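Local structure of pyruvate-formate lyase-activating enzyme (Bacteroides vulgatus ATCC 8482, 3CAN) at residues His34-Thr40 with Cys55-Asp61; Leu62-Asp66 with Asn111-Ser115; Glu127-Pro133 with Leu176-Gly182. The protein is probably an activating enzyme of the radical SAM superfamily, seen here as a domain with a parallel beta/alpha fold related to the TIM barrel. All blocks are in the same frame, centred on the assembly; numbering follows the deposited sequence.

Contact 1 (His34-Thr40 with Cys55-Asp61); sequences HRAVDTT and CELLLID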
loop_
_atom_site.group_PDB
_atom_site.type_symbol
_atom_site.label_atom_id
_atom_site.label_comp_id
_atom_site.label_asym_id
_atom_site.label_seq_id
_atom_site.Cartn_x
_atom_site.Cartn_y
_atom_site.Cartn_z
ATOM N N HIS A 34 12.488 0.290 -9.114
ATOM C CA HIS A 34 11.449 1.342 -9.220
ATOM C C HIS A 34 11.253 2.003 -7.872
ATOM O O HIS A 34 11.246 1.325 -6.835
ATOM C CB HIS A 34 10.139 0.733 -9.708
ATOM C CG HIS A 34 9.009 1.705 -9.850
ATOM N ND1 HIS A 34 8.261 2.150 -8.778
ATOM C CD2 HIS A 34 8.459 2.269 -10.956
ATOM C CE1 HIS A 34 7.330 2.980 -9.214
ATOM N NE2 HIS A 34 7.418 3.055 -10.532
ATOM N N ARG A 35 11.091 3.329 -7.889
ATOM C CA ARG A 35 11.029 4.143 -6.674
ATOM C C ARG A 35 9.804 5.050 -6.623
ATOM O O ARG A 35 9.554 5.829 -7.554
ATOM C CB ARG A 35 12.277 5.025 -6.589
ATOM C CG ARG A 35 13.590 4.246 -6.580
ATOM C CD ARG A 35 14.737 5.097 -7.064
ATOM N NE ARG A 35 14.559 5.527 -8.446
ATOM C CZ ARG A 35 15.422 6.298 -9.091
ATOM N NH1 ARG A 35 16.547 6.671 -8.514
ATOM N NH2 ARG A 35 15.169 6.672 -10.339
ATOM N N ALA A 36 9.052 4.959 -5.526
ATOM C CA ALA A 36 7.900 5.838 -5.276
ATOM C C ALA A 36 8.106 6.520 -3.945
ATOM O O ALA A 36 8.544 5.879 -2.993
ATOM C CB ALA A 36 6.596 5.040 -5.243
ATOM N N VAL A 37 7.766 7.798 -3.871
ATOM C CA VAL A 37 8.009 8.579 -2.657
ATOM C C VAL A 37 6.774 9.404 -2.292
ATOM O O VAL A 37 6.263 10.170 -3.103
ATOM C CB VAL A 37 9.195 9.527 -2.805
ATOM C CG1 VAL A 37 9.428 10.285 -1.496
ATOM C CG2 VAL A 37 10.472 8.747 -3.249
ATOM N N ASP A 38 6.324 9.251 -1.062
ATOM C CA ASP A 38 5.277 10.096 -0.476
ATOM C C ASP A 38 5.862 11.454 -0.099
ATOM O O ASP A 38 6.701 11.541 0.815
ATOM C CB ASP A 38 4.706 9.379 0.745
ATOM C CG ASP A 38 3.612 10.150 1.465
ATOM O OD1 ASP A 38 3.300 11.302 1.102
ATOM O OD2 ASP A 38 3.092 9.591 2.466
ATOM N N THR A 39 5.452 12.507 -0.804
ATOM C CA THR A 39 5.968 13.853 -0.582
ATOM C C THR A 39 4.907 14.782 0.050
ATOM O O THR A 39 5.064 16.010 0.062
ATOM C CB THR A 39 6.467 14.490 -1.898
ATOM O OG1 THR A 39 5.384 14.576 -2.826
ATOM C CG2 THR A 39 7.626 13.663 -2.511
ATOM N N THR A 40 3.847 14.189 0.589
ATOM C CA THR A 40 2.737 14.949 1.157
ATOM C C THR A 40 3.238 16.081 2.052
ATOM O O THR A 40 2.858 17.242 1.866
ATOM C CB THR A 40 1.793 14.035 1.955
ATOM O OG1 THR A 40 1.343 12.935 1.137
ATOM C CG2 THR A 40 0.586 14.819 2.480
ATOM N N CYS A 55 13.398 9.569 -8.580
ATOM C CA CYS A 55 12.373 8.538 -8.449
ATOM C C CYS A 55 11.495 8.501 -9.674
ATOM O O CYS A 55 11.652 9.317 -10.589
ATOM C CB CYS A 55 11.561 8.707 -7.163
ATOM S SG CYS A 55 10.380 10.081 -7.172
ATOM N N GLU A 56 10.597 7.527 -9.695
ATOM C CA GLU A 56 9.710 7.284 -10.819
ATOM C C GLU A 56 8.294 7.842 -10.627
ATOM O O GLU A 56 7.583 8.054 -11.612
ATOM C CB GLU A 56 9.613 5.782 -11.074
ATOM C CG GLU A 56 10.736 5.204 -11.865
ATOM C CD GLU A 56 12.064 5.184 -11.148
ATOM O OE1 GLU A 56 12.135 4.879 -9.942
ATOM O OE2 GLU A 56 13.073 5.439 -11.818
ATOM N N LEU A 57 7.870 8.047 -9.374
ATOM C CA LEU A 57 6.476 8.343 -9.051
ATOM C C LEU A 57 6.380 9.013 -7.695
ATOM O O LEU A 57 7.054 8.583 -6.748
ATOM C CB LEU A 57 5.689 7.026 -8.987
ATOM C CG LEU A 57 4.215 7.078 -8.646
ATOM C CD1 LEU A 57 3.442 7.784 -9.772
ATOM C CD2 LEU A 57 3.662 5.652 -8.416
ATOM N N LEU A 58 5.550 10.052 -7.594
ATOM C CA LEU A 58 5.246 10.655 -6.307
ATOM C C LEU A 58 3.872 10.201 -5.846
ATOM O O LEU A 58 2.970 9.967 -6.662
ATOM C CB LEU A 58 5.266 12.184 -6.372
ATOM C CG LEU A 58 6.567 12.927 -6.668
ATOM C CD1 LEU A 58 6.453 14.384 -6.243
ATOM C CD2 LEU A 58 7.815 12.258 -6.053
ATOM N N LEU A 59 3.724 10.083 -4.532
ATOM C CA LEU A 59 2.463 9.737 -3.889
ATOM C C LEU A 59 2.110 10.889 -2.969
ATOM O O LEU A 59 2.946 11.333 -2.189
ATOM C CB LEU A 59 2.617 8.456 -3.058
ATOM C CG LEU A 59 3.278 7.270 -3.762
ATOM C CD1 LEU A 59 3.570 6.152 -2.770
ATOM C CD2 LEU A 59 2.395 6.770 -4.919
ATOM N N ILE A 60 0.896 11.412 -3.076
ATOM C CA ILE A 60 0.467 12.467 -2.158
ATOM C C ILE A 60 -0.921 12.161 -1.628
ATOM O O ILE A 60 -1.816 11.825 -2.406
ATOM C CB ILE A 60 0.473 13.866 -2.836
ATOM C CG1 ILE A 60 1.866 14.195 -3.372
ATOM C CG2 ILE A 60 0.044 14.940 -1.843
ATOM C CD1 ILE A 60 1.937 15.417 -4.310
ATOM N N ASP A 61 -1.097 12.300 -0.311
ATOM C CA ASP A 61 -2.397 12.134 0.336
ATOM C C ASP A 61 -3.155 13.457 0.256
ATOM O O ASP A 61 -2.588 14.516 0.522
ATOM C CB ASP A 61 -2.241 11.781 1.818
ATOM C CG ASP A 61 -1.716 10.391 2.044
ATOM O OD1 ASP A 61 -1.568 9.624 1.080
ATOM O OD2 ASP A 61 -1.438 10.069 3.217
HETATM O O HOH W 1 1.121 10.215 4.102
#
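Ala36, Val37 and Asp38 pair in parallel with Leu57, Leu58 and Leu59. The strands belong to a beta-alpha-beta unit, with helix 45-53 between them, in the central sheet. Val37 N donates to Leu57 O, Leu59 N to Val37 O and Thr39 N to Leu59 O. Just before the paired residues in the chain, Arg35 O takes Glu56 N at 2.9 Å and a weak bond from Leu57 N.

Glu56 also answers Arg35 with its side chain. The chain bends at chi2 (69°), which folds the carboxylate back toward Arg35. Glu56 OE1 accepts twice: from Arg35 N on its anti side (2.8 Å) and from Arg35 NE on its syn side (2.9 Å). Glu56 OE2 takes Arg35 NH2 at 2.8 Å. The grip is side-on, with guanidinium and carboxylate planes 23° apart. It joins one residue's backbone and side chain to the same carboxylate. The remaining Arg35 nitrogen, NH1, bonds to Leu25 O. Glu56 CB lies over one face of the His34 ring in a CH-pi contact.

At the far end, Asp38 OD1 accepts Thr40 N at 3.0 Å, which forms an Asx turn. Thr40 OG1 donates to the same oxygen. Thr40 OG1 then accepts Asp61 N at 2.9 Å, nearly straight at 173°. Asp61 OD1 is held by Arg98, and Asp38 OD2 by Gly11 N. The two carboxylates, with Asp38 OD2 and Asp61 OD2 not in contact, would probably repel. A water between them donates to both: 2.6 Å from Asp38 OD2 and 2.7 Å from Asp61 OD2.

Contact 2 (Leu62-Asp66 with Asn111-Ser115); sequences LKSMD and NIKLS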
loop_
_atom_site.group_PDB
_atom_site.type_symbol
_atom_site.label_atom_id
_atom_site.label_comp_id
_atom_site.label_asym_id
_atom_site.label_seq_id
_atom_site.Cartn_x
_atom_site.Cartn_y
_atom_site.Cartn_z
ATOM N N LEU A 62 -4.435 13.382 -0.088
ATOM C CA LEU A 62 -5.314 14.548 -0.046
ATOM C C LEU A 62 -6.500 14.236 0.867
ATOM O O LEU A 62 -7.581 13.878 0.413
ATOM C CB LEU A 62 -5.771 14.896 -1.454
ATOM C CG LEU A 62 -6.587 16.167 -1.638
ATOM C CD1 LEU A 62 -5.800 17.365 -1.092
ATOM C CD2 LEU A 62 -6.942 16.349 -3.109
ATOM N N LYS A 63 -6.267 14.354 2.170
ATOM C CA LYS A 63 -7.249 13.933 3.173
ATOM C C LYS A 63 -8.475 14.836 3.213
ATOM O O LYS A 63 -9.598 14.358 3.414
ATOM C CB LYS A 63 -6.606 13.826 4.562
ATOM C CG LYS A 63 -6.047 12.437 4.854
ATOM C CD LYS A 63 -5.479 12.317 6.268
ATOM C CE LYS A 63 -3.949 12.345 6.262
ATOM N NZ LYS A 63 -3.348 12.601 7.605
ATOM N N SER A 64 -8.275 16.133 2.999
ATOM C CA SER A 64 -9.401 17.068 2.991
ATOM C C SER A 64 -9.026 18.372 2.339
ATOM O O SER A 64 -7.905 18.851 2.508
ATOM C CB SER A 64 -9.891 17.389 4.411
ATOM O OG SER A 64 -11.059 18.199 4.342
HETATM N N MSE A 65 -9.990 18.964 1.643
HETATM C CA MSE A 65 -9.850 20.331 1.152
HETATM C C MSE A 65 -10.136 21.354 2.258
HETATM O O MSE A 65 -9.814 22.531 2.115
HETATM C CB MSE A 65 -10.786 20.572 -0.016
HETATM C CG MSE A 65 -10.456 19.777 -1.249
HETATM SE SE MSE A 65 -8.652 20.063 -1.970
HETATM C CE MSE A 65 -8.819 21.939 -2.513
ATOM N N ASP A 66 -10.741 20.892 3.348
ATOM C CA ASP A 66 -10.999 21.713 4.534
ATOM C C ASP A 66 -9.778 21.678 5.439
ATOM O O ASP A 66 -9.463 20.641 6.033
ATOM C CB ASP A 66 -12.241 21.162 5.244
ATOM C CG ASP A 66 -12.696 22.010 6.416
ATOM O OD1 ASP A 66 -11.872 22.649 7.088
ATOM O OD2 ASP A 66 -13.914 22.005 6.673
ATOM N N ASN A 111 -16.653 18.019 -0.200
ATOM C CA ASN A 111 -15.206 17.803 -0.179
ATOM C C ASN A 111 -14.686 17.110 -1.425
ATOM O O ASN A 111 -13.632 17.472 -1.958
ATOM C CB ASN A 111 -14.768 16.984 1.024
ATOM C CG ASN A 111 -13.272 16.842 1.082
ATOM O OD1 ASN A 111 -12.561 17.843 1.189
ATOM N ND2 ASN A 111 -12.775 15.592 0.975
ATOM N N ILE A 112 -15.414 16.103 -1.886
ATOM C CA ILE A 112 -14.978 15.343 -3.048
ATOM C C ILE A 112 -15.062 16.193 -4.307
ATOM O O ILE A 112 -14.166 16.140 -5.145
ATOM C CB ILE A 112 -15.757 14.017 -3.187
ATOM C CG1 ILE A 112 -15.547 13.152 -1.928
ATOM C CG2 ILE A 112 -15.338 13.261 -4.438
ATOM C CD1 ILE A 112 -14.088 12.795 -1.616
ATOM N N LYS A 113 -16.112 17.007 -4.435
ATOM C CA LYS A 113 -16.196 17.940 -5.562
ATOM C C LYS A 113 -15.082 18.989 -5.529
ATOM O O LYS A 113 -14.464 19.263 -6.560
ATOM C CB LYS A 113 -17.576 18.609 -5.659
ATOM C CG LYS A 113 -18.690 17.655 -6.134
ATOM C CD LYS A 113 -20.020 18.365 -6.239
ATOM C CE LYS A 113 -21.053 17.448 -6.843
ATOM N NZ LYS A 113 -22.394 18.111 -6.926
ATOM N N LEU A 114 -14.799 19.556 -4.361
ATOM C CA LEU A 114 -13.721 20.554 -4.250
ATOM C C LEU A 114 -12.386 19.909 -4.610
ATOM O O LEU A 114 -11.551 20.516 -5.279
ATOM C CB LEU A 114 -13.671 21.137 -2.837
ATOM C CG LEU A 114 -14.840 22.061 -2.480
ATOM C CD1 LEU A 114 -14.727 22.435 -0.990
ATOM C CD2 LEU A 114 -14.900 23.307 -3.397
ATOM N N SER A 115 -12.202 18.666 -4.165
ATOM C CA SER A 115 -11.003 17.893 -4.484
ATOM C C SER A 115 -10.870 17.684 -5.993
ATOM O O SER A 115 -9.802 17.889 -6.573
ATOM C CB SER A 115 -11.033 16.533 -3.769
ATOM O OG SER A 115 -11.018 16.662 -2.351
HETATM O O HOH W 2 -9.984 15.370 0.064
#
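Met65 and Asn111 bring the two backbones nearest, with CA atoms 6.1 Å apart. Residues 62-66 form an irregular loop between strand 57-61 and helix 67-74. Residues 111-115 lie on helix 109-121. The loop contains an ST turn, in which Ser64 OG accepts Asp66 N at 2.9 Å. Asp66 is the N-cap of the helix that follows. This contact ties a strand-to-helix connection of the beta/alpha fold to a helix much later in the chain.

Asn111 makes the direct polar link. Its CG is anti to the backbone N (chi1 -176°), which sends the amide out to the loop. Asn111 OD1 accepts Met65 N at 2.8 Å, in the carbonyl plane and nearly straight (169°). ND2 bonds to Asn106 O.

Met65 is modelled as selenomethionine. Its chain is bent at chi2 and chi3 and folds against the helix. Met65 CG lies 3.8 Å from Leu114 CB and 3.4 Å from Ser115 OG. Met65 also touches Leu82 of helix 79-90.

Ser115 OG turns back along its own helix and donates to Asn111 O at 2.8 Å. Ser115 N reaches that oxygen from the opposite face of the carbonyl plane. One water completes the junction: it accepts from Asn111 ND2 and donates to Ser115 OG and to Leu62 O, the last at 2.8 Å.

Contact 3 (Glu127-Pro133 with Leu176-Gly182); sequences EIINLLP and LKATIGG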
loop_
_atom_site.group_PDB
_atom_site.type_symbol
_atom_site.label_atom_id
_atom_site.label_comp_id
_atom_site.label_asym_id
_atom_site.label_seq_id
_atom_site.Cartn_x
_atom_site.Cartn_y
_atom_site.Cartn_z
ATOM N N GLU A 127 -2.039 10.216 -12.140
ATOM C CA GLU A 127 -2.145 8.950 -12.862
ATOM C C GLU A 127 -3.412 8.209 -12.456
ATOM O O GLU A 127 -4.105 7.595 -13.279
ATOM C CB GLU A 127 -0.952 8.054 -12.544
ATOM C CG GLU A 127 0.387 8.615 -12.975
ATOM C CD GLU A 127 0.463 8.882 -14.454
ATOM O OE1 GLU A 127 0.595 7.901 -15.221
ATOM O OE2 GLU A 127 0.403 10.061 -14.859
ATOM N N ILE A 128 -3.681 8.246 -11.165
ATOM C CA ILE A 128 -4.854 7.634 -10.572
ATOM C C ILE A 128 -5.115 8.308 -9.230
ATOM O O ILE A 128 -4.194 8.839 -8.590
ATOM C CB ILE A 128 -4.670 6.102 -10.355
ATOM C CG1 ILE A 128 -5.994 5.407 -10.021
ATOM C CG2 ILE A 128 -3.656 5.811 -9.231
ATOM C CD1 ILE A 128 -6.995 5.452 -11.097
ATOM N N ILE A 129 -6.383 8.324 -8.845
ATOM C CA ILE A 129 -6.794 8.718 -7.508
ATOM C C ILE A 129 -7.305 7.460 -6.801
ATOM O O ILE A 129 -8.287 6.858 -7.239
ATOM C CB ILE A 129 -7.886 9.794 -7.538
ATOM C CG1 ILE A 129 -7.413 11.048 -8.283
ATOM C CG2 ILE A 129 -8.305 10.175 -6.112
ATOM C CD1 ILE A 129 -8.553 12.014 -8.652
ATOM N N ASN A 130 -6.627 7.065 -5.729
ATOM C CA ASN A 130 -7.006 5.895 -4.939
ATOM C C ASN A 130 -7.865 6.297 -3.754
ATOM O O ASN A 130 -7.385 6.983 -2.842
ATOM C CB ASN A 130 -5.768 5.172 -4.417
ATOM C CG ASN A 130 -4.861 4.720 -5.524
ATOM O OD1 ASN A 130 -5.192 3.794 -6.265
ATOM N ND2 ASN A 130 -3.717 5.391 -5.664
ATOM N N LEU A 131 -9.131 5.901 -3.785
ATOM C CA LEU A 131 -10.030 6.078 -2.644
ATOM C C LEU A 131 -9.874 4.851 -1.744
ATOM O O LEU A 131 -10.104 3.724 -2.175
ATOM C CB LEU A 131 -11.488 6.247 -3.098
ATOM C CG LEU A 131 -11.778 7.381 -4.087
ATOM C CD1 LEU A 131 -13.285 7.486 -4.355
ATOM C CD2 LEU A 131 -11.211 8.701 -3.573
ATOM N N LEU A 132 -9.447 5.076 -0.510
ATOM C CA LEU A 132 -9.164 3.998 0.433
ATOM C C LEU A 132 -10.192 4.039 1.567
ATOM O O LEU A 132 -10.006 4.764 2.550
ATOM C CB LEU A 132 -7.744 4.155 0.981
ATOM C CG LEU A 132 -6.685 4.404 -0.096
ATOM C CD1 LEU A 132 -5.345 4.782 0.513
ATOM C CD2 LEU A 132 -6.546 3.178 -1.002
ATOM N N PRO A 133 -11.288 3.274 1.426
ATOM C CA PRO A 133 -12.318 3.319 2.457
ATOM C C PRO A 133 -11.801 2.926 3.831
ATOM O O PRO A 133 -11.038 1.955 3.985
ATOM C CB PRO A 133 -13.373 2.325 1.956
ATOM C CG PRO A 133 -13.157 2.258 0.498
ATOM C CD PRO A 133 -11.672 2.378 0.327
ATOM N N LEU A 176 -11.255 12.852 -14.227
ATOM C CA LEU A 176 -10.159 12.260 -13.483
ATOM C C LEU A 176 -10.300 10.736 -13.425
ATOM O O LEU A 176 -11.402 10.189 -13.566
ATOM C CB LEU A 176 -10.115 12.846 -12.073
ATOM C CG LEU A 176 -9.891 14.357 -11.996
ATOM C CD1 LEU A 176 -10.371 14.895 -10.643
ATOM C CD2 LEU A 176 -8.424 14.712 -12.244
ATOM N N LYS A 177 -9.170 10.066 -13.248
ATOM C CA LYS A 177 -9.112 8.610 -13.142
ATOM C C LYS A 177 -9.089 8.231 -11.671
ATOM O O LYS A 177 -8.187 8.632 -10.932
ATOM C CB LYS A 177 -7.847 8.075 -13.813
ATOM C CG LYS A 177 -7.703 8.421 -15.282
ATOM C CD LYS A 177 -6.373 7.922 -15.824
ATOM C CE LYS A 177 -6.217 8.262 -17.296
ATOM N NZ LYS A 177 -4.819 8.057 -17.781
ATOM N N ALA A 178 -10.076 7.450 -11.255
ATOM C CA ALA A 178 -10.244 7.088 -9.855
ATOM C C ALA A 178 -10.614 5.627 -9.687
ATOM O O ALA A 178 -11.249 5.017 -10.574
ATOM C CB ALA A 178 -11.300 7.958 -9.220
ATOM N N THR A 179 -10.229 5.081 -8.543
ATOM C CA THR A 179 -10.510 3.692 -8.211
ATOM C C THR A 179 -10.640 3.549 -6.708
ATOM O O THR A 179 -10.181 4.406 -5.957
ATOM C CB THR A 179 -9.396 2.751 -8.731
ATOM O OG1 THR A 179 -9.848 1.393 -8.682
ATOM C CG2 THR A 179 -8.093 2.900 -7.908
ATOM N N ILE A 180 -11.274 2.458 -6.281
ATOM C CA ILE A 180 -11.335 2.086 -4.873
ATOM C C ILE A 180 -10.179 1.139 -4.578
ATOM O O ILE A 180 -9.956 0.168 -5.307
ATOM C CB ILE A 180 -12.673 1.377 -4.524
ATOM C CG1 ILE A 180 -13.867 2.283 -4.811
ATOM C CG2 ILE A 180 -12.690 0.946 -3.068
ATOM C CD1 ILE A 180 -13.913 3.517 -3.965
ATOM N N GLY A 181 -9.440 1.419 -3.513
ATOM C CA GLY A 181 -8.311 0.590 -3.133
ATOM C C GLY A 181 -7.029 1.071 -3.767
ATOM O O GLY A 181 -7.040 1.957 -4.623
ATOM N N GLY A 182 -5.922 0.470 -3.336
ATOM C CA GLY A 182 -4.593 0.884 -3.759
ATOM C C GLY A 182 -4.268 0.376 -5.146
ATOM O O GLY A 182 -3.133 0.534 -5.612
#
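Two peptide planes of the 176-182 segment each carry a methyl group on one face. Ile128 CD1 lies over the Lys177-Ala178 peptide, 3.5 Å from Lys177 C. Leu132 CD2 lies over the Gly181-Gly182 peptide, 3.5 Å from Gly181 C. The Ile128 methyl gets there because CG1 is anti to the backbone N (chi1 -168°) and the chain then turns at chi2 (64°). The Pro133 ring offers CG and CD to Ile180 CG2, which sits 3.8 Å from Pro133 CD.

Four backbone bonds join the strands. Ile129 N donates to Lys177 O, and Thr179 N to Ile129 O. Leu131 N donates to Thr179 O. Gly181 N donates to Leu131 O at 2.7 Å.

These are the last two strands of a six-stranded parallel sheet, linked through helix 161-173. Strand 178-180 is outermost within this chain. Strand 128-133 also bonds to strand 95-101.

Ile129, Leu131, Ala178 and Ile180 share one side of the sheet. Ile129 CD1 reaches Leu176 CB at 3.9 Å. Leu131 CB meets Ile180 CD1 at 3.8 Å. Helices 109-121 and 161-173 cover this side: Leu119 touches Ile129, and Cys167 touches Leu131. Asn130 and Thr179 are on the other side of the sheet. Ile128 CG1 is 3.9 Å from Thr179 CG2. His135 of the second subunit packs on Thr179 and Ile180.

Gly181 has a positive phi (91°), a conformation glycine takes readily. Lys177 lays its aliphatic chain beside the backbone of the other segment. Lys177 CD lies 3.4 Å from Glu127 O, while the Glu127 carboxylate is paired with Arg124.

How the contacts relate
Contacts 1 and 3 are both parallel strand pairs in the same sheet, with centres about 15 Å apart. Contact 1 is the buried one, between interior strands. Contact 3 is partly buried, includes the last strand of the sheet and touches the second subunit. Both rest on backbone bonds, but contact 1 adds a salt bridge, an Asx turn and a water between carboxylates, while contact 3 adds mainly apolar packing. Contact 2 is the smallest and is also partly buried. It joins a loop to a helix through a single direct hydrogen bond and a water. Its loop directly continues contact 1's strand 57-61, and its helix leads into contact 3's strand 128-133.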